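Nitrogenase iron-molybdenum cofactor biosynthesis protein NifB (PDB 7JMA) probably carries out the radical SAM-dependent carbide insertion that accompanies the coupling of two [4Fe-4S] clusters into an [8Fe-9S-C] precursor of the nitrogenase iron-molybdenum cofactor. Local coordinates at residues N119-P124 and V172-Q177; V142-D146 and H205-I209; L197-D203 and Q242-V246. One frame throughout, in Å; residues are numbered along the deposited sequence.

Contact 1 of 3, residues N119-P124 and V172-Q177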
loop_
_atom_site.group_PDB
_atom_site.type_symbol
_atom_site.label_atom_id
_atom_site.label_comp_id
_atom_site.label_asym_id
_atom_site.label_seq_id
_atom_site.Cartn_x
_atom_site.Cartn_y
_atom_site.Cartn_z
ATOM N N ASN A 119 -0.250 3.281 2.485
ATOM C CA ASN A 119 0.542 4.266 1.762
ATOM C C ASN A 119 1.991 4.337 2.272
ATOM O O ASN A 119 2.820 5.015 1.652
ATOM C CB ASN A 119 -0.154 5.631 1.824
ATOM C CG ASN A 119 -0.406 6.099 3.241
ATOM O OD1 ASN A 119 0.502 6.078 4.071
ATOM N ND2 ASN A 119 -1.632 6.606 3.509
ATOM N N GLY A 120 2.314 3.673 3.383
ATOM C CA GLY A 120 3.673 3.673 3.898
ATOM C C GLY A 120 4.070 4.834 4.793
ATOM O O GLY A 120 5.185 4.825 5.334
ATOM N N LEU A 121 3.200 5.835 4.992
ATOM C CA LEU A 121 3.615 6.992 5.776
ATOM C C LEU A 121 4.085 6.595 7.172
ATOM O O LEU A 121 5.075 7.136 7.678
ATOM C CB LEU A 121 2.463 8.000 5.885
ATOM C CG LEU A 121 2.824 9.270 6.654
ATOM C CD1 LEU A 121 3.901 10.119 5.969
ATOM C CD2 LEU A 121 1.538 10.116 6.834
ATOM N N LEU A 122 3.397 5.648 7.808
ATOM C CA LEU A 122 3.716 5.240 9.176
ATOM C C LEU A 122 4.628 4.025 9.231
ATOM O O LEU A 122 4.843 3.478 10.323
ATOM C CB LEU A 122 2.433 4.934 9.952
ATOM C CG LEU A 122 1.624 6.198 10.211
ATOM C CD1 LEU A 122 0.232 5.846 10.715
ATOM C CD2 LEU A 122 2.376 7.058 11.215
ATOM N N LEU A 123 5.142 3.576 8.088
ATOM C CA LEU A 123 5.972 2.368 8.089
ATOM C C LEU A 123 7.233 2.491 8.925
ATOM O O LEU A 123 7.554 1.528 9.643
ATOM C CB LEU A 123 6.351 1.970 6.660
ATOM C CG LEU A 123 5.324 1.066 5.994
ATOM C CD1 LEU A 123 5.762 0.757 4.567
ATOM C CD2 LEU A 123 5.141 -0.220 6.812
ATOM N N PRO A 124 8.000 3.580 8.873
ATOM C CA PRO A 124 9.179 3.637 9.748
ATOM C C PRO A 124 8.829 3.454 11.213
ATOM O O PRO A 124 9.555 2.770 11.944
ATOM C CB PRO A 124 9.761 5.023 9.455
ATOM C CG PRO A 124 9.340 5.295 8.045
ATOM C CD PRO A 124 7.928 4.763 7.995
ATOM N N VAL A 172 7.604 14.321 2.675
ATOM C CA VAL A 172 7.456 13.565 3.914
ATOM C C VAL A 172 6.930 12.160 3.623
ATOM O O VAL A 172 7.481 11.161 4.112
ATOM C CB VAL A 172 6.527 14.324 4.884
ATOM C CG1 VAL A 172 6.179 13.449 6.096
ATOM C CG2 VAL A 172 7.159 15.637 5.321
ATOM N N LEU A 173 5.865 12.060 2.815
ATOM C CA LEU A 173 5.323 10.749 2.459
ATOM C C LEU A 173 6.382 9.906 1.759
ATOM O O LEU A 173 6.586 8.732 2.095
ATOM C CB LEU A 173 4.098 10.901 1.567
ATOM C CG LEU A 173 3.538 9.597 1.004
ATOM C CD1 LEU A 173 3.120 8.609 2.120
ATOM C CD2 LEU A 173 2.384 9.865 0.064
ATOM N N SER A 174 7.083 10.503 0.791
ATOM C CA SER A 174 8.024 9.726 -0.007
ATOM C C SER A 174 9.174 9.217 0.844
ATOM O O SER A 174 9.560 8.042 0.741
ATOM C CB SER A 174 8.560 10.566 -1.169
ATOM O OG SER A 174 9.577 9.825 -1.871
ATOM N N ARG A 175 9.757 10.090 1.674
ATOM C CA ARG A 175 10.854 9.641 2.531
ATOM C C ARG A 175 10.412 8.498 3.436
ATOM O O ARG A 175 11.115 7.480 3.567
ATOM C CB ARG A 175 11.389 10.792 3.375
ATOM C CG ARG A 175 12.766 10.479 3.928
ATOM C CD ARG A 175 13.071 11.183 5.229
ATOM N NE ARG A 175 11.971 11.055 6.180
ATOM C CZ ARG A 175 11.723 11.930 7.150
ATOM N NH1 ARG A 175 12.508 12.993 7.298
ATOM N NH2 ARG A 175 10.695 11.744 7.972
ATOM N N ASN A 176 9.230 8.637 4.047
ATOM C CA ASN A 176 8.756 7.623 4.977
ATOM C C ASN A 176 8.433 6.313 4.268
ATOM O O ASN A 176 8.784 5.227 4.761
ATOM C CB ASN A 176 7.528 8.150 5.729
ATOM C CG ASN A 176 7.902 9.095 6.865
ATOM O OD1 ASN A 176 9.035 9.560 6.950
ATOM N ND2 ASN A 176 6.945 9.379 7.747
ATOM N N GLN A 177 7.769 6.379 3.112
ATOM C CA GLN A 177 7.332 5.138 2.485
ATOM C C GLN A 177 8.524 4.383 1.899
ATOM O O GLN A 177 8.577 3.149 1.976
ATOM C CB GLN A 177 6.242 5.413 1.435
ATOM C CG GLN A 177 6.690 6.115 0.174
ATOM C CD GLN A 177 5.527 6.413 -0.764
ATOM O OE1 GLN A 177 4.360 6.053 -0.498
ATOM N NE2 GLN A 177 5.830 7.053 -1.865
#

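Contact 2 of 3, residues V142-D146 and H205-I209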
loop_
_atom_site.group_PDB
_atom_site.type_symbol
_atom_site.label_atom_id
_atom_site.label_comp_id
_atom_site.label_asym_id
_atom_site.label_seq_id
_atom_site.Cartn_x
_atom_site.Cartn_y
_atom_site.Cartn_z
ATOM N N VAL A 142 3.111 3.490 -4.125
ATOM C CA VAL A 142 4.149 4.464 -4.436
ATOM C C VAL A 142 3.840 5.001 -5.820
ATOM O O VAL A 142 3.980 4.283 -6.817
ATOM C CB VAL A 142 5.562 3.866 -4.412
ATOM C CG1 VAL A 142 6.560 4.980 -4.746
ATOM C CG2 VAL A 142 5.898 3.214 -3.066
ATOM N N ASN A 143 3.422 6.268 -5.890
ATOM C CA ASN A 143 2.991 6.846 -7.154
ATOM C C ASN A 143 4.006 7.790 -7.771
ATOM O O ASN A 143 3.840 8.170 -8.931
ATOM C CB ASN A 143 1.653 7.573 -6.952
ATOM C CG ASN A 143 0.550 6.615 -6.557
ATOM O OD1 ASN A 143 0.379 5.574 -7.186
ATOM N ND2 ASN A 143 -0.188 6.944 -5.498
ATOM N N ALA A 144 5.048 8.168 -7.031
ATOM C CA ALA A 144 6.126 8.978 -7.580
ATOM C C ALA A 144 7.311 8.908 -6.630
ATOM O O ALA A 144 7.160 8.641 -5.436
ATOM C CB ALA A 144 5.695 10.440 -7.794
ATOM N N VAL A 145 8.493 9.174 -7.177
ATOM C CA VAL A 145 9.690 9.387 -6.378
ATOM C C VAL A 145 10.349 10.725 -6.670
ATOM O O VAL A 145 11.363 11.055 -6.049
ATOM C CB VAL A 145 10.693 8.231 -6.564
ATOM C CG1 VAL A 145 10.020 6.948 -6.124
ATOM C CG2 VAL A 145 11.155 8.133 -8.012
ATOM N N ASP A 146 9.793 11.509 -7.584
ATOM C CA ASP A 146 10.316 12.817 -7.943
ATOM C C ASP A 146 9.331 13.867 -7.451
ATOM O O ASP A 146 8.156 13.825 -7.842
ATOM C CB ASP A 146 10.508 12.885 -9.456
ATOM C CG ASP A 146 10.547 14.300 -10.003
ATOM O OD1 ASP A 146 10.180 14.449 -11.186
ATOM O OD2 ASP A 146 10.959 15.245 -9.295
ATOM N N HIS A 205 7.476 8.027 -15.744
ATOM C CA HIS A 205 8.160 8.051 -14.467
ATOM C C HIS A 205 8.086 6.717 -13.736
ATOM O O HIS A 205 8.794 6.527 -12.739
ATOM C CB HIS A 205 7.540 9.166 -13.611
ATOM C CG HIS A 205 8.126 9.294 -12.247
ATOM N ND1 HIS A 205 9.459 9.562 -12.034
ATOM C CD2 HIS A 205 7.554 9.216 -11.021
ATOM C CE1 HIS A 205 9.687 9.631 -10.734
ATOM N NE2 HIS A 205 8.547 9.424 -10.098
ATOM N N ILE A 206 7.265 5.785 -14.220
ATOM C CA ILE A 206 7.052 4.535 -13.501
ATOM C C ILE A 206 8.336 3.715 -13.426
ATOM O O ILE A 206 8.579 3.043 -12.419
ATOM C CB ILE A 206 5.903 3.739 -14.148
ATOM C CG1 ILE A 206 4.636 4.597 -14.239
ATOM C CG2 ILE A 206 5.629 2.474 -13.372
ATOM C CD1 ILE A 206 4.021 4.928 -12.920
ATOM N N VAL A 207 9.185 3.755 -14.458
ATOM C CA VAL A 207 10.418 2.972 -14.379
ATOM C C VAL A 207 11.373 3.569 -13.343
ATOM O O VAL A 207 12.171 2.844 -12.733
ATOM C CB VAL A 207 11.090 2.843 -15.760
ATOM C CG1 VAL A 207 10.382 1.791 -16.600
ATOM C CG2 VAL A 207 11.099 4.174 -16.479
ATOM N N ASP A 208 11.315 4.888 -13.124
ATOM C CA ASP A 208 12.086 5.487 -12.037
ATOM C C ASP A 208 11.608 4.970 -10.689
ATOM O O ASP A 208 12.421 4.657 -9.809
ATOM C CB ASP A 208 11.985 7.013 -12.073
ATOM C CG ASP A 208 12.427 7.599 -13.393
ATOM O OD1 ASP A 208 13.499 7.196 -13.890
ATOM O OD2 ASP A 208 11.702 8.468 -13.926
ATOM N N ILE A 209 10.285 4.892 -10.502
ATOM C CA ILE A 209 9.748 4.279 -9.289
ATOM C C ILE A 209 10.317 2.878 -9.122
ATOM O O ILE A 209 10.826 2.515 -8.056
ATOM C CB ILE A 209 8.210 4.245 -9.330
ATOM C CG1 ILE A 209 7.634 5.658 -9.428
ATOM C CG2 ILE A 209 7.658 3.567 -8.067
ATOM C CD1 ILE A 209 6.142 5.651 -9.627
#

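Contact 3 of 3, residues L197-D203 and Q242-V246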
loop_
_atom_site.group_PDB
_atom_site.type_symbol
_atom_site.label_atom_id
_atom_site.label_comp_id
_atom_site.label_asym_id
_atom_site.label_seq_id
_atom_site.Cartn_x
_atom_site.Cartn_y
_atom_site.Cartn_z
ATOM N N LEU A 197 -0.880 4.315 -12.704
ATOM C CA LEU A 197 -0.406 4.908 -13.947
ATOM C C LEU A 197 -1.309 6.087 -14.290
ATOM O O LEU A 197 -2.488 5.903 -14.592
ATOM C CB LEU A 197 -0.401 3.861 -15.053
ATOM C CG LEU A 197 -0.008 4.342 -16.439
ATOM C CD1 LEU A 197 1.361 4.980 -16.379
ATOM C CD2 LEU A 197 -0.019 3.169 -17.399
ATOM N N ILE A 198 -0.763 7.297 -14.223
ATOM C CA ILE A 198 -1.526 8.512 -14.497
ATOM C C ILE A 198 -1.015 9.091 -15.807
ATOM O O ILE A 198 0.057 9.715 -15.834
ATOM C CB ILE A 198 -1.408 9.540 -13.360
ATOM C CG1 ILE A 198 -1.847 8.942 -12.023
ATOM C CG2 ILE A 198 -2.266 10.775 -13.678
ATOM C CD1 ILE A 198 -1.203 9.603 -10.817
ATOM N N PRO A 199 -1.740 8.909 -16.905
ATOM C CA PRO A 199 -1.256 9.397 -18.202
ATOM C C PRO A 199 -1.022 10.898 -18.161
ATOM O O PRO A 199 -1.854 11.661 -17.664
ATOM C CB PRO A 199 -2.387 9.021 -19.164
ATOM C CG PRO A 199 -3.100 7.907 -18.481
ATOM C CD PRO A 199 -3.028 8.211 -17.023
ATOM N N GLY A 200 0.134 11.315 -18.662
ATOM C CA GLY A 200 0.478 12.719 -18.685
ATOM C C GLY A 200 1.004 13.267 -17.383
ATOM O O GLY A 200 1.242 14.475 -17.290
ATOM N N LEU A 201 1.187 12.424 -16.366
ATOM C CA LEU A 201 1.710 12.889 -15.090
ATOM C C LEU A 201 2.897 12.044 -14.651
ATOM O O LEU A 201 3.983 12.580 -14.408
ATOM C CB LEU A 201 0.618 12.870 -14.016
ATOM C CG LEU A 201 0.971 13.506 -12.672
ATOM C CD1 LEU A 201 1.519 14.911 -12.880
ATOM C CD2 LEU A 201 -0.261 13.557 -11.779
ATOM N N ASN A 202 2.709 10.728 -14.533
ATOM C CA ASN A 202 3.802 9.851 -14.130
ATOM C C ASN A 202 4.043 8.704 -15.107
ATOM O O ASN A 202 4.765 7.764 -14.763
ATOM C CB ASN A 202 3.560 9.302 -12.710
ATOM C CG ASN A 202 2.406 8.298 -12.640
ATOM O OD1 ASN A 202 1.722 8.031 -13.634
ATOM N ND2 ASN A 202 2.184 7.744 -11.454
ATOM N N ASP A 203 3.484 8.767 -16.321
ATOM C CA ASP A 203 3.536 7.618 -17.225
ATOM C C ASP A 203 4.966 7.248 -17.603
ATOM O O ASP A 203 5.302 6.062 -17.693
ATOM C CB ASP A 203 2.713 7.894 -18.483
ATOM C CG ASP A 203 2.784 9.340 -18.924
ATOM O OD1 ASP A 203 3.848 9.973 -18.760
ATOM O OD2 ASP A 203 1.771 9.840 -19.449
ATOM N N GLN A 242 -0.612 1.491 -23.557
ATOM C CA GLN A 242 0.286 2.140 -22.615
ATOM C C GLN A 242 0.497 1.289 -21.367
ATOM O O GLN A 242 1.635 1.143 -20.911
ATOM C CB GLN A 242 -0.236 3.528 -22.242
ATOM C CG GLN A 242 0.822 4.405 -21.587
ATOM C CD GLN A 242 0.265 5.712 -21.065
ATOM O OE1 GLN A 242 -0.857 5.768 -20.562
ATOM N NE2 GLN A 242 1.057 6.773 -21.170
ATOM N N ILE A 243 -0.574 0.706 -20.814
ATOM C CA ILE A 243 -0.440 -0.082 -19.589
ATOM C C ILE A 243 0.454 -1.293 -19.833
ATOM O O ILE A 243 1.241 -1.687 -18.966
ATOM C CB ILE A 243 -1.820 -0.501 -19.039
ATOM C CG1 ILE A 243 -2.505 -1.512 -19.960
ATOM C CG2 ILE A 243 -2.717 0.711 -18.810
ATOM C CD1 ILE A 243 -3.494 -2.431 -19.264
ATOM N N GLU A 244 0.359 -1.899 -21.013
ATOM C CA GLU A 244 1.220 -3.049 -21.253
ATOM C C GLU A 244 2.610 -2.623 -21.697
ATOM O O GLU A 244 3.582 -3.344 -21.443
ATOM C CB GLU A 244 0.580 -4.005 -22.260
ATOM C CG GLU A 244 -0.570 -4.804 -21.644
ATOM C CD GLU A 244 -0.104 -5.746 -20.530
ATOM O OE1 GLU A 244 1.101 -6.082 -20.477
ATOM O OE2 GLU A 244 -0.943 -6.127 -19.684
ATOM N N ARG A 245 2.730 -1.451 -22.326
ATOM C CA ARG A 245 4.052 -0.888 -22.577
ATOM C C ARG A 245 4.808 -0.669 -21.273
ATOM O O ARG A 245 5.954 -1.102 -21.129
ATOM C CB ARG A 245 3.927 0.422 -23.350
ATOM N N VAL A 246 4.177 -0.001 -20.302
ATOM C CA VAL A 246 4.886 0.322 -19.066
ATOM C C VAL A 246 5.154 -0.942 -18.259
ATOM O O VAL A 246 6.205 -1.072 -17.625
ATOM C CB VAL A 246 4.117 1.368 -18.236
ATOM C CG1 VAL A 246 4.101 2.727 -18.940
ATOM C CG2 VAL A 246 2.714 0.890 -17.907
#

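Contact 1 of 3, residues N119-P124 and V172-Q177
G120 and Q177 bring the two backbones together, their CA atoms 4.2 Å apart, where a type I beta turn from G120 to L123 lies against the middle of helix 166-186. Segment 119-124 is a strand-to-helix connection of the parallel alpha/beta (partial TIM-barrel) fold of radical SAM enzymes: strand 113-118 ends, the chain turns, and helix 123-132 begins after its N-cap residue L122. With phi at 85° and no side chain on G120, the helix can come this close, and G120 O receives a CA-H contact from Q177.

The polar grip comes from N176. Its ND2 donates to L121 O over 2.9 Å, the donor lying in the plane of the carbonyl while that oxygen sits 24° out of the amide plane of N176. R175 NH2 donates to N176 OD1 within the guanidinium plane, which leaves the N176 amide held at both ends and its rotation fixed.

L121 supplies the apolar half. Swinging CG opposite the backbone N (chi1 -178°) carries CD1 to V172 CG1, 4.0 Å away, while its CB rests on L173 CD1. P124 closes the other end, with CG 3.3 Å from N176 O.

N119 lies beside the cluster-binding loop, its side chain about 4 Å from that of C38, a ligand of a [4Fe-4S] cluster that is absent from this chain, and its ND2 bonds to N39. The other amide atom makes an Asx turn, N119 OD1 accepting from L121 N at 2.9 Å.

Contact 2 of 3, residues V142-D146 and H205-I209
H205 and V145 form the hub of this contact, in which the loop at the C-terminal end of strand 137-141, in the parallel sheet of the radical SAM fold, is clasped by the start of helix 206-216. The hydrogen bonds come first. V145 N donates to H205 NE2 over 2.9 Å, almost straight at 175° and only 6° out of the ring plane, so the imidazole takes the loop at its edge. The other ring nitrogen, H205 ND1, donates to D208 OD2 on its anti lone pair, less straight and with that oxygen tilted out of the ring plane; with a partner at each nitrogen, the ring's rotation is fixed. Having CG opposite the backbone N (chi1 179°) is what carries the imidazole out to the loop.

Van der Waals contacts line the same NE2/CE1/CD2 side of the ring. V145 CG2 lies 3.4 Å from H205 CE1, D146 CB approaches the same carbon, and A144 CA meets the ring edge.

Apolar packing is left to I209. Its CG2 passes V142 CG1 at 3.8 Å, the two side chains running in opposite directions, and its CG1 faces V145 CG1 at 4.3 Å. The I209 CD1 methyl lies on the N143 carbonyl, 3.5 Å from N143 O.

The polar ends of the loop look to other partners. D146 N-caps helix 147-150 through OD2 and E148 N, whereas the N143 side chain, about 4 Å from that of the cluster ligand C42, is held by N143 OD1 accepting from V196 N and N143 ND2 bonding to Y154 OH.

Contact 3 of 3, residues L197-D203 and Q242-V246
L197 and V246 meet tip to tip where the end of strand 190-197, the fifth of six strands in the parallel sheet of the radical SAM fold, packs against helix 240-251 near the C-terminal end of the model. The tight part of the contact is small and entirely apolar. L197 CD2 is the probe: it touches V246 CG2 at 3.6 Å and I243 CG2 at 3.9 Å, two methyls about one helical turn apart. Its CG stands opposite the backbone N (chi1 177°), which extends the side chain toward the helix. I223 of the neighbouring strand 220-225 packs on both L197 and V246, so this apolar patch joins the helix to the sheet as well as to the loop. V246 also leans on the loop with its other methyl, CG1 lying 3.8 Å from D203 O.

The other side is partly exposed and more polar in character. Q242, stretched out beyond CG, lays its amide between P199 and D203, resting on carbon atoms with no bond to either neighbour to fix it. OE1 of Q242 comes within 3.7 Å of P199 CG, and NE2 rests on D203 CB at 3.3 Å. The D203 carboxylate and Q242 amide cross at a slant, planes 51° apart, and Q242 NE2 lies 3.6 Å from D203 OD2 in van der Waals contact.

The loop keeps its own shape from within. I198 O accepts from both L201 N and N202 N, closing a tight turn around G200, which has positive phi. Within the turn, N202 OD1 folds back to accept from I198 N at 2.7 Å.

How the contacts relate
The three contacts step across the parallel sheet of the radical SAM fold, from one strand to its neighbour. Contact 1 follows strand 113-118, contact 2 follows 137-141, and contact 3 closes off 190-197. Centres of contacts 1 and 2 lie 14 Å apart, those of 2 and 3 11 Å, and those of 1 and 3 23 Å. Along the chain contact 2 interleaves with both others, while contact 1 closes before contact 3 opens. Q177 packs on V142, joining contact 1 to contact 2, while N143 O and N202 ND2, 3.0 Å apart, probably form a hydrogen bond between contacts 2 and 3. The series thus leads from beside the cluster cysteines out to the C-terminal helix 240-251.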